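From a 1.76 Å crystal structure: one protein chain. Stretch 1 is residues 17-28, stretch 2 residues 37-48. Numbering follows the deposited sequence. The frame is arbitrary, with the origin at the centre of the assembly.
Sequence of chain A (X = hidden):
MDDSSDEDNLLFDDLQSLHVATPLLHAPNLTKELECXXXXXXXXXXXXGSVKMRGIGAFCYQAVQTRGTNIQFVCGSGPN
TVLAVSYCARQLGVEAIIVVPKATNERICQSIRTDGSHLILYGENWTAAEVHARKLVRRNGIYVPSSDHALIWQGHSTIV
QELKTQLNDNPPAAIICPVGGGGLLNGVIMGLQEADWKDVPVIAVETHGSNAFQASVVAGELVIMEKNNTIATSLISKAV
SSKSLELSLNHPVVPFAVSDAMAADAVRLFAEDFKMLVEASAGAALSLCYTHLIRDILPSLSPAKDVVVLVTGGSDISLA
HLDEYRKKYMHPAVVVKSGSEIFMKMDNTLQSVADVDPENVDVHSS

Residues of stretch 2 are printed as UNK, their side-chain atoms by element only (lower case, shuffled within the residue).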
# COMPACT_ATOMS: atom_id res chain seq x y z
N SER A 17 -0.86 -18.46 -6.61
CA SER A 17 -1.18 -17.10 -6.15
C SER A 17 -2.09 -16.31 -7.08
O SER A 17 -2.13 -16.55 -8.30
CB SER A 17 0.10 -16.31 -5.88
OG SER A 17 0.64 -15.80 -7.09
N LEU A 18 -2.80 -15.35 -6.50
CA LEU A 18 -3.76 -14.51 -7.20
C LEU A 18 -3.13 -13.22 -7.77
O LEU A 18 -3.68 -12.60 -8.68
CB LEU A 18 -4.93 -14.18 -6.28
CG LEU A 18 -5.94 -15.31 -5.99
CD1 LEU A 18 -6.81 -15.00 -4.79
CD2 LEU A 18 -6.80 -15.56 -7.22
N HIS A 19 -1.99 -12.82 -7.23
CA HIS A 19 -1.24 -11.67 -7.74
C HIS A 19 -0.37 -12.07 -8.92
O HIS A 19 -0.19 -13.27 -9.22
CB HIS A 19 -0.36 -11.08 -6.63
CG HIS A 19 0.84 -11.94 -6.30
ND1 HIS A 19 0.81 -12.87 -5.33
CD2 HIS A 19 2.11 -12.00 -6.86
CE1 HIS A 19 2.00 -13.49 -5.26
NE2 HIS A 19 2.80 -12.96 -6.20
N VAL A 20 0.20 -11.08 -9.58
CA VAL A 20 1.02 -11.30 -10.77
C VAL A 20 2.37 -10.69 -10.53
O VAL A 20 2.51 -9.83 -9.66
CB VAL A 20 0.36 -10.72 -12.07
CG1 VAL A 20 -0.98 -11.40 -12.32
CG2 VAL A 20 0.21 -9.19 -12.03
N ALA A 21 3.39 -11.14 -11.25
CA ALA A 21 4.67 -10.45 -11.23
C ALA A 21 4.52 -9.12 -11.98
O ALA A 21 3.84 -9.03 -13.00
CB ALA A 21 5.77 -11.31 -11.82
N THR A 22 5.11 -8.07 -11.42
CA THR A 22 4.89 -6.74 -11.97
C THR A 22 6.20 -6.17 -12.50
O THR A 22 7.26 -6.56 -12.04
CB THR A 22 4.36 -5.77 -10.89
OG1 THR A 22 5.26 -5.80 -9.78
CG2 THR A 22 2.96 -6.14 -10.44
N PRO A 23 6.12 -5.23 -13.47
CA PRO A 23 7.33 -4.60 -14.01
C PRO A 23 8.13 -3.81 -12.98
O PRO A 23 7.55 -3.20 -12.05
CB PRO A 23 6.78 -3.62 -15.05
CG PRO A 23 5.47 -4.15 -15.44
CD PRO A 23 4.91 -4.83 -14.22
N LEU A 24 9.45 -3.81 -13.16
CA LEU A 24 10.34 -2.88 -12.46
C LEU A 24 10.87 -1.90 -13.51
O LEU A 24 11.77 -2.24 -14.28
CB LEU A 24 11.47 -3.62 -11.74
CG LEU A 24 12.42 -2.75 -10.89
CD1 LEU A 24 11.74 -2.21 -9.64
CD2 LEU A 24 13.69 -3.49 -10.53
N LEU A 25 10.28 -0.71 -13.56
CA LEU A 25 10.62 0.28 -14.58
C LEU A 25 11.73 1.23 -14.18
O LEU A 25 11.79 1.72 -13.06
CB LEU A 25 9.37 1.06 -15.01
CG LEU A 25 8.18 0.30 -15.61
CD1 LEU A 25 7.02 1.27 -15.84
CD2 LEU A 25 8.51 -0.45 -16.89
N HIS A 26 12.65 1.47 -15.11
CA HIS A 26 13.67 2.48 -14.91
C HIS A 26 13.06 3.84 -15.14
O HIS A 26 12.25 4.02 -16.06
CB HIS A 26 14.83 2.22 -15.86
CG HIS A 26 16.03 3.10 -15.61
ND1 HIS A 26 16.50 3.96 -16.54
CD2 HIS A 26 16.85 3.23 -14.49
CE1 HIS A 26 17.57 4.61 -16.04
NE2 HIS A 26 17.79 4.17 -14.79
N ALA A 27 13.41 4.79 -14.29
CA ALA A 27 12.93 6.16 -14.41
C ALA A 27 14.07 7.09 -14.89
O ALA A 27 14.80 7.64 -14.08
CB ALA A 27 12.38 6.63 -13.06
N PRO A 28 14.24 7.24 -16.22
CA PRO A 28 15.48 7.91 -16.66
C PRO A 28 15.60 9.41 -16.35
O PRO A 28 16.71 9.89 -16.10
CB PRO A 28 15.52 7.66 -18.17
CG PRO A 28 14.12 7.34 -18.56
CD PRO A 28 13.44 6.75 -17.36
N UNK A 37 20.37 5.79 -9.77
CA UNK A 37 19.40 4.97 -10.51
C UNK A 37 18.10 4.77 -9.75
O UNK A 37 18.10 4.20 -8.66
c UNK A 37 21.03 3.69 -11.93
o UNK A 37 20.72 3.89 -13.10
n UNK A 37 22.28 3.52 -11.53
c UNK A 37 19.98 3.62 -10.86
N UNK A 38 17.00 5.21 -10.35
CA UNK A 38 15.67 5.08 -9.74
C UNK A 38 14.88 4.03 -10.50
O UNK A 38 14.71 4.13 -11.73
c UNK A 38 15.73 7.45 -8.89
c UNK A 38 13.52 6.32 -9.19
c UNK A 38 14.94 6.45 -9.73
N UNK A 39 14.41 3.02 -9.76
CA UNK A 39 13.57 1.98 -10.32
C UNK A 39 12.20 2.04 -9.66
O UNK A 39 12.09 2.29 -8.46
c UNK A 39 15.44 0.37 -10.83
c UNK A 39 15.40 -0.11 -12.14
c UNK A 39 16.67 0.61 -10.23
c UNK A 39 16.57 -0.35 -12.84
c UNK A 39 17.85 0.38 -10.94
c UNK A 39 17.79 -0.09 -12.24
c UNK A 39 14.16 0.61 -10.08
N UNK A 40 11.16 1.80 -10.44
CA UNK A 40 9.80 1.88 -9.95
C UNK A 40 9.14 0.51 -10.04
O UNK A 40 9.04 -0.05 -11.13
c UNK A 40 9.63 4.30 -10.89
c UNK A 40 9.76 4.97 -9.54
c UNK A 40 8.81 5.14 -11.86
c UNK A 40 9.01 2.91 -10.78
N UNK A 41 8.73 -0.03 -8.89
CA UNK A 41 8.05 -1.33 -8.83
C UNK A 41 6.55 -1.09 -9.00
O UNK A 41 5.91 -0.50 -8.13
c UNK A 41 7.82 -3.43 -7.35
c UNK A 41 8.39 -2.03 -7.50
c UNK A 41 8.24 -4.35 -8.50
c UNK A 41 7.98 -5.80 -8.12
n UNK A 41 8.21 -6.71 -9.28
N UNK A 42 5.99 -1.51 -10.14
CA UNK A 42 4.66 -1.07 -10.57
C UNK A 42 3.47 -1.94 -10.12
O UNK A 42 2.90 -2.69 -10.92
s UNK A 42 5.57 1.69 -12.02
c UNK A 42 4.02 2.15 -12.80
c UNK A 42 5.72 0.00 -12.66
c UNK A 42 4.62 -0.91 -12.11
N UNK A 43 3.08 -1.80 -8.86
CA UNK A 43 1.93 -2.55 -8.32
C UNK A 43 0.53 -2.14 -8.83
O UNK A 43 -0.48 -2.82 -8.56
c UNK A 43 3.32 -3.15 -6.28
c UNK A 43 2.02 -2.54 -6.79
o UNK A 43 2.58 -5.42 -6.29
o UNK A 43 4.45 -4.97 -7.36
c UNK A 43 3.46 -4.62 -6.68
N UNK A 44 0.45 -1.03 -9.57
CA UNK A 44 -0.81 -0.62 -10.19
C UNK A 44 -1.26 -1.60 -11.26
O UNK A 44 -2.41 -1.57 -11.70
c UNK A 44 0.47 0.96 -11.74
o UNK A 44 1.57 0.45 -11.49
c UNK A 44 -0.71 0.80 -10.77
n UNK A 44 0.25 1.68 -12.83
N UNK A 45 -0.34 -2.48 -11.67
CA UNK A 45 -0.60 -3.50 -12.70
C UNK A 45 -1.26 -4.78 -12.12
O UNK A 45 -1.78 -5.63 -12.86
c UNK A 45 1.29 -2.65 -14.17
c UNK A 45 0.50 -5.01 -14.46
c UNK A 45 0.33 -2.02 -15.15
c UNK A 45 0.72 -3.88 -13.45
N UNK A 46 -1.27 -4.90 -10.81
CA UNK A 46 -1.92 -6.04 -10.15
C UNK A 46 -3.40 -6.10 -10.50
O UNK A 46 -4.04 -5.05 -10.68
n UNK A 46 1.37 -7.72 -7.82
c UNK A 46 0.12 -7.53 -8.21
c UNK A 46 -0.40 -6.11 -8.07
c UNK A 46 -1.80 -5.92 -8.63
o UNK A 46 -0.57 -8.44 -8.66
N UNK A 47 -3.97 -7.32 -10.57
CA UNK A 47 -5.42 -7.41 -10.61
C UNK A 47 -5.97 -6.63 -9.43
O UNK A 47 -5.39 -6.62 -8.34
c UNK A 47 -4.47 -9.61 -10.78
c UNK A 47 -3.32 -8.65 -10.63
c UNK A 47 -5.71 -8.90 -10.42
N UNK A 48 -7.08 -5.95 -9.68
CA UNK A 48 -7.72 -5.01 -8.72
C UNK A 48 -7.05 -3.63 -8.59
O UNK A 48 -7.66 -2.71 -8.05
o UNK A 48 -6.93 -5.55 -6.45
c UNK A 48 -8.05 -5.63 -7.34

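Position 37 carries two side-chain carbons, the second bearing one oxygen and one nitrogen, the pattern of a short amide: Asn37. Its OD1 lies at the edge of the His26 ring, near the ring plane, and accepts a weak hydrogen bond from NE2 of His26 at 3.4 Å; the amide oxygen supplies the acceptor this ring nitrogen can use.

At position 38 one carbon carries two more, a fork directly at CB, which identifies Val38. Its backbone O accepts from Ala27 N at 2.9 Å, while CG1 lies 4.0 Å from Ala27 CB; a compact branched residue suits this buried strand position, where the facing side chain is a single methyl.

Position 39 has one carbon followed by a ring of six carbons, with no hydroxyl: Phe39. It pairs with His26 on the same face of the sheet. CD2 of His26 lies over one face of the phenyl ring, though the two planes meet obliquely at 56°, and CD1 of Leu24 packs 3.7 Å from CB of Phe39. The broad apolar ring suits a place beside both.

Four carbons, forked at the second, mark position 40 as Leu40. Its side chain shares the other face with that of Leu25, and its CD1 reaches Ala27 CB at 4.1 Å, an apolar fork in a buried site. The backbones of this pair bond twice, Leu40 N to Leu25 O at 2.7 Å and Leu25 N to Leu40 O at 2.8 Å.

Position 41 shows four carbons in a row ending in nitrogen, so it is Lys41. The long chain lies on the face of Leu24 and carries its charged end past the strand pairing to Thr22, where NZ donates to the backbone O at 2.9 Å and, weakly, to OG1 at 3.1 Å.

At position 42 an unbranched chain of two carbons, sulfur and one carbon can only be Met42. Its flexible apolar chain lies against Leu25, CG to CD1 3.7 Å, and its backbone N donates to Pro23 O at 3.0 Å.

Position 43 has three carbons, the third with two oxygens: Glu43. Although CA-to-CB points away, the carboxylate comes back as an acceptor, OE2 receiving Thr22 OG1 at 2.7 Å.

Position 44, two carbons with a terminal oxygen and nitrogen, is Asn44, which makes no contact with stretch 1. Position 45 has four carbons forked at the first, one arm two carbons long: Ile45, whose apolar CG1 meets the Pro23 ring at CD, 4.2 Å away.

Three carbons ending in oxygen and nitrogen make position 46 Gln46. Its amide matches the Val20 backbone: OE1 accepts from Val20 N at 2.9 Å, and NE2 donates weakly to Val20 O at 3.0 Å. Position 47, three carbons closing onto the backbone N, is Pro47; its ring offers Val20 an apolar surface, CD to CG2 3.8 Å. Position 48, one carbon and one oxygen, is Ser48, out of reach.

The contact therefore works in two parts. An antiparallel backbone ladder joins the strands, with apolar packing beside it; before the strand of stretch 1, Thr22 and the Val20 backbone are held by side chains of Lys41, late in its strand, and of Glu43 and Gln46, which follow it.

Stretch 2 (37-48) NVFLKMENIQPS
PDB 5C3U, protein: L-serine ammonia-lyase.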